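Local coordinates for protein D-hydantoinase (PDB 1NFG) that probably catalyses the stereospecific hydrolysis of the cyclic amide bond of D-hydantoin derivatives, using two zinc ions per subunit, at residues A[200-203]-A[204-207]; A[347-350]-A[351-354]. All coordinates share one frame; numbering follows the deposited sequence.

Interaction 1: residues A[200-203]-A[204-207]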
ATOM      1  N   LYS A 200     -22.157 -28.495   6.714  1.00 45.81           N
ATOM      2  CA  LYS A 200     -22.468 -27.130   7.149  1.00 44.84           C
ATOM      3  C   LYS A 200     -23.457 -26.502   6.169  1.00 43.32           C
ATOM      4  O   LYS A 200     -23.095 -26.147   5.046  1.00 43.62           O
ATOM      5  CB  LYS A 200     -21.183 -26.305   7.236  1.00 44.86           C
ATOM      6  CG  LYS A 200     -20.282 -26.750   8.378  1.00 46.37           C
ATOM      7  CD  LYS A 200     -19.017 -25.919   8.471  1.00 48.69           C
ATOM      8  CE  LYS A 200     -18.203 -26.307   9.693  1.00 48.46           C
ATOM      9  NZ  LYS A 200     -17.836 -27.744   9.627  1.00 50.28           N
ATOM     10  N   THR A 201     -24.706 -26.356   6.607  1.00 40.97           N
ATOM     11  CA  THR A 201     -25.752 -25.825   5.743  1.00 38.94           C
ATOM     12  C   THR A 201     -26.517 -24.576   6.195  1.00 37.74           C
ATOM     13  O   THR A 201     -27.358 -24.064   5.449  1.00 36.94           O
ATOM     14  CB  THR A 201     -26.765 -26.931   5.441  1.00 39.42           C
ATOM     15  OG1 THR A 201     -27.308 -27.432   6.673  1.00 37.93           O
ATOM     16  CG2 THR A 201     -26.083 -28.069   4.688  1.00 37.81           C
ATOM     17  N   ALA A 202     -26.238 -24.085   7.398  1.00 36.19           N
ATOM     18  CA  ALA A 202     -26.912 -22.888   7.901  1.00 34.61           C
ATOM     19  C   ALA A 202     -26.594 -21.657   7.035  1.00 34.77           C
ATOM     20  O   ALA A 202     -25.608 -21.638   6.297  1.00 34.72           O
ATOM     21  CB  ALA A 202     -26.503 -22.632   9.342  1.00 33.58           C
ATOM     22  N   PRO A 203     -27.430 -20.611   7.122  1.00 34.45           N
ATOM     23  CA  PRO A 203     -27.246 -19.378   6.352  1.00 33.91           C
ATOM     24  C   PRO A 203     -25.866 -18.739   6.486  1.00 34.50           C
ATOM     25  O   PRO A 203     -25.343 -18.178   5.520  1.00 34.57           O
ATOM     26  CB  PRO A 203     -28.344 -18.474   6.892  1.00 33.64           C
ATOM     27  CG  PRO A 203     -29.432 -19.450   7.224  1.00 34.43           C
ATOM     28  CD  PRO A 203     -28.666 -20.542   7.922  1.00 34.66           C
ATOM     29  N   ILE A 204     -25.282 -18.824   7.678  1.00 33.70           N
ATOM     30  CA  ILE A 204     -23.970 -18.235   7.929  1.00 33.44           C
ATOM     31  C   ILE A 204     -22.948 -18.644   6.887  1.00 32.41           C
ATOM     32  O   ILE A 204     -22.076 -17.858   6.507  1.00 32.02           O
ATOM     33  CB  ILE A 204     -23.407 -18.664   9.277  1.00 35.45           C
ATOM     34  CG1 ILE A 204     -24.549 -18.835  10.280  1.00 39.91           C
ATOM     35  CG2 ILE A 204     -22.393 -17.624   9.754  1.00 33.02           C
ATOM     36  CD1 ILE A 204     -24.125 -19.466  11.605  1.00 44.03           C
ATOM     37  N   TYR A 205     -23.050 -19.882   6.428  1.00 30.45           N
ATOM     38  CA  TYR A 205     -22.108 -20.378   5.444  1.00 29.93           C
ATOM     39  C   TYR A 205     -22.230 -19.712   4.086  1.00 28.55           C
ATOM     40  O   TYR A 205     -21.375 -19.885   3.219  1.00 27.91           O
ATOM     41  CB  TYR A 205     -22.218 -21.901   5.365  1.00 30.90           C
ATOM     42  CG  TYR A 205     -21.770 -22.510   6.672  1.00 32.16           C
ATOM     43  CD1 TYR A 205     -20.431 -22.434   7.067  1.00 32.73           C
ATOM     44  CD2 TYR A 205     -22.694 -23.031   7.578  1.00 31.92           C
ATOM     45  CE1 TYR A 205     -20.025 -22.849   8.334  1.00 31.85           C
ATOM     46  CE2 TYR A 205     -22.297 -23.450   8.852  1.00 32.43           C
ATOM     47  CZ  TYR A 205     -20.960 -23.352   9.223  1.00 32.01           C
ATOM     48  OH  TYR A 205     -20.563 -23.724  10.488  1.00 32.53           O
ATOM     49  N   HIS A 206     -23.288 -18.933   3.901  1.00 27.61           N
ATOM     50  CA  HIS A 206     -23.433 -18.216   2.649  1.00 26.93           C
ATOM     51  C   HIS A 206     -22.325 -17.170   2.672  1.00 25.99           C
ATOM     52  O   HIS A 206     -21.663 -16.925   1.670  1.00 25.41           O
ATOM     53  CB  HIS A 206     -24.795 -17.520   2.558  1.00 26.90           C
ATOM     54  CG  HIS A 206     -24.893 -16.541   1.428  1.00 25.97           C
ATOM     55  ND1 HIS A 206     -24.772 -16.913   0.106  1.00 25.12           N
ATOM     56  CD2 HIS A 206     -25.060 -15.196   1.424  1.00 26.00           C
ATOM     57  CE1 HIS A 206     -24.858 -15.842  -0.663  1.00 24.78           C
ATOM     58  NE2 HIS A 206     -25.032 -14.787   0.111  1.00 26.15           N
ATOM     59  N   ALA A 207     -22.124 -16.564   3.837  1.00 25.74           N
ATOM     60  CA  ALA A 207     -21.103 -15.539   3.999  1.00 25.98           C
ATOM     61  C   ALA A 207     -19.699 -16.133   4.019  1.00 26.21           C
ATOM     62  O   ALA A 207     -18.818 -15.696   3.270  1.00 27.16           O
ATOM     63  CB  ALA A 207     -21.355 -14.753   5.280  1.00 25.65           C
TER
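Lys-200 lays the aliphatic part of its side chain over one face of the Tyr-205 ring, where the loop before helix 204-208 turns into that helix. CB of Lys-200 stands almost over the ring centre, 3.5 Å from the centroid of Tyr-205 and 11° off the ring normal, a CH-pi contact. CG moves on toward the phenol end, with CZ of Tyr-205 3.6 Å away. CD of Lys-200 has run out above the plane, just past the CE1-CZ edge of Tyr-205, and CE passes the hydroxyl at 3.6 Å from OH of Tyr-205. With CB-CG-CD-CE extended (chi3 175°), the methylenes run across the ring before a bend at chi4 turns NZ away to a long, weak ion pair with Glu-198. Tyr-205 reaches back beneath the lysine because its CG lies beside its own backbone N (chi1 -66°). At the edge of the ring, Ala-202 O lies near the plane, 3.5 Å from CD2 of Tyr-205, while Ala-202 CB adds an apolar contact.

Two successive i+3 to i backbone bonds, as in a 3-10 turn, lead the chain into helix 204-208 of this TIM-barrel amidohydrolase: Tyr-205 N donates to Ala-202 O (3.1 Å), and His-206 N donates to Pro-203 O (2.7 Å). The His-206 side chain leaves in another direction, about 10 Å from a bound zinc ion; its NE2 is hydrogen-bonded to Phe-285 O and its ring touches Thr-286 and Asn-335, which probably bind substrate as in relatives, so that the ring borders the probable substrate pocket. The whole turn links helices 185-197 and 204-208, with Phe-195 of the former meeting the Tyr-205 ring at an inclined angle and Thr-201 bonding through its backbone to Phe-330.

Interaction 2: residues A[347-350]-A[351-354]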
ATOM      1  N   VAL A 347     -29.902   6.118   4.345  1.00 23.18           N
ATOM      2  CA  VAL A 347     -28.709   6.884   4.026  1.00 23.04           C
ATOM      3  C   VAL A 347     -28.758   8.219   4.761  1.00 26.02           C
ATOM      4  O   VAL A 347     -27.733   8.708   5.246  1.00 26.45           O
ATOM      5  CB  VAL A 347     -28.594   7.137   2.506  1.00 22.04           C
ATOM      6  CG1 VAL A 347     -27.481   8.140   2.218  1.00 18.78           C
ATOM      7  CG2 VAL A 347     -28.326   5.820   1.780  1.00 19.69           C
ATOM      8  N   TYR A 348     -29.958   8.797   4.852  1.00 27.08           N
ATOM      9  CA  TYR A 348     -30.149  10.079   5.523  1.00 26.64           C
ATOM     10  C   TYR A 348     -29.750  10.031   6.999  1.00 27.23           C
ATOM     11  O   TYR A 348     -29.322  11.041   7.564  1.00 28.53           O
ATOM     12  CB  TYR A 348     -31.608  10.537   5.414  1.00 26.56           C
ATOM     13  CG  TYR A 348     -31.859  11.902   6.038  1.00 25.40           C
ATOM     14  CD1 TYR A 348     -31.474  13.073   5.379  1.00 25.31           C
ATOM     15  CD2 TYR A 348     -32.414  12.015   7.315  1.00 24.09           C
ATOM     16  CE1 TYR A 348     -31.628  14.323   5.978  1.00 24.71           C
ATOM     17  CE2 TYR A 348     -32.568  13.256   7.921  1.00 24.60           C
ATOM     18  CZ  TYR A 348     -32.171  14.404   7.250  1.00 24.70           C
ATOM     19  OH  TYR A 348     -32.282  15.626   7.863  1.00 26.66           O
ATOM     20  N   GLN A 349     -29.892   8.874   7.633  1.00 25.84           N
ATOM     21  CA  GLN A 349     -29.523   8.776   9.039  1.00 26.47           C
ATOM     22  C   GLN A 349     -28.041   9.103   9.199  1.00 25.79           C
ATOM     23  O   GLN A 349     -27.590   9.482  10.276  1.00 25.19           O
ATOM     24  CB  GLN A 349     -29.819   7.373   9.579  1.00 26.30           C
ATOM     25  CG  GLN A 349     -31.277   6.978   9.459  1.00 27.36           C
ATOM     26  CD  GLN A 349     -32.209   8.034  10.026  1.00 29.07           C
ATOM     27  OE1 GLN A 349     -32.245   8.264  11.237  1.00 28.27           O
ATOM     28  NE2 GLN A 349     -32.964   8.691   9.148  1.00 29.11           N
ATOM     29  N   GLY A 350     -27.293   8.962   8.112  1.00 24.97           N
ATOM     30  CA  GLY A 350     -25.875   9.249   8.158  1.00 25.11           C
ATOM     31  C   GLY A 350     -25.606  10.729   8.332  1.00 25.87           C
ATOM     32  O   GLY A 350     -24.565  11.118   8.870  1.00 25.73           O
ATOM     33  N   VAL A 351     -26.529  11.568   7.874  1.00 24.75           N
ATOM     34  CA  VAL A 351     -26.327  12.997   8.025  1.00 24.49           C
ATOM     35  C   VAL A 351     -26.668  13.330   9.471  1.00 24.44           C
ATOM     36  O   VAL A 351     -26.089  14.238  10.059  1.00 24.86           O
ATOM     37  CB  VAL A 351     -27.198  13.840   7.022  1.00 23.81           C
ATOM     38  CG1 VAL A 351     -27.666  12.968   5.874  1.00 21.96           C
ATOM     39  CG2 VAL A 351     -28.356  14.496   7.726  1.00 21.84           C
ATOM     40  N   ASN A 352     -27.589  12.570  10.050  1.00 23.88           N
ATOM     41  CA  ASN A 352     -27.975  12.785  11.438  1.00 25.58           C
ATOM     42  C   ASN A 352     -26.804  12.502  12.372  1.00 27.44           C
ATOM     43  O   ASN A 352     -26.651  13.152  13.400  1.00 28.78           O
ATOM     44  CB  ASN A 352     -29.131  11.864  11.829  1.00 25.01           C
ATOM     45  CG  ASN A 352     -30.474  12.384  11.380  1.00 25.66           C
ATOM     46  OD1 ASN A 352     -31.483  11.670  11.450  1.00 25.67           O
ATOM     47  ND2 ASN A 352     -30.505  13.634  10.924  1.00 24.31           N
ATOM     48  N   GLU A 353     -25.972  11.533  12.010  1.00 28.94           N
ATOM     49  CA  GLU A 353     -24.855  11.166  12.858  1.00 29.96           C
ATOM     50  C   GLU A 353     -23.515  11.725  12.432  1.00 30.20           C
ATOM     51  O   GLU A 353     -22.469  11.208  12.822  1.00 31.00           O
ATOM     52  CB  GLU A 353     -24.786   9.659  12.950  1.00 31.04           C
ATOM     53  CG  GLU A 353     -26.083   9.088  13.414  1.00 37.98           C
ATOM     54  CD  GLU A 353     -26.078   7.589  13.392  1.00 44.67           C
ATOM     55  OE1 GLU A 353     -25.827   7.017  12.308  1.00 48.30           O
ATOM     56  OE2 GLU A 353     -26.323   6.982  14.458  1.00 48.82           O
ATOM     57  N   GLY A 354     -23.544  12.785  11.633  1.00 29.44           N
ATOM     58  CA  GLY A 354     -22.311  13.406  11.191  1.00 28.78           C
ATOM     59  C   GLY A 354     -21.433  12.560  10.294  1.00 28.95           C
ATOM     60  O   GLY A 354     -20.362  13.005   9.880  1.00 29.96           O
TER
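The last turn of helix 343-352, in the amidohydrolase fold, brings Val-351 against Tyr-348 three residues earlier. Val-351 CG2 sits over one face of the tyrosine ring, offset toward its rim, 4.0 Å from the centroid of Tyr-348 and 25° off the normal: a CH-pi contact. A chi1 of -177° sets the Tyr-348 ring opposite the backbone N, which brings its outer end toward Val-351; Phe-361 meets the same ring edge-to-face, and Trp-393 meets it at an incline. The Asn-352 amide approaches obliquely, its plane 80° from that of the ring.

On the adjoining side, Gln-349 and Asn-352 lie side by side with their amide planes perpendicular. The glutamine bends at chi2, its OE1 accepting from Lys-421 N of strand 419-429 and its NE2 donating to Met-345 O. Tyr-348 O takes Val-351 N at 2.9 Å and, weakly, Asn-352 N at 3.4 Å. Glu-353 is the first residue to depart from helical backbone angles, yet its N still donates to Gln-349 O at 3.1 Å. Gly-354 follows with positive phi, and its N makes a weak 3.3 Å bond to Val-351 O.

Both interactions are local turns at helix ends, one leading into helix 204-208 and the other closing helix 343-352. They share no element: their centres lie about 32 Å apart and their nearest atoms about 21 Å apart. Each is partly buried and sets an aliphatic group over a tyrosine face, though interaction 1 uses a lysine chain and interaction 2 a valine methyl. In interaction 1 the buried His-206 lies beside the probable substrate-binding residues, while Lys-200 is partly exposed. In interaction 2 the tyrosine side is buried against helix 358-372, the glutamine joins strand 419-429, and exposure comes at Glu-353 and Gly-354.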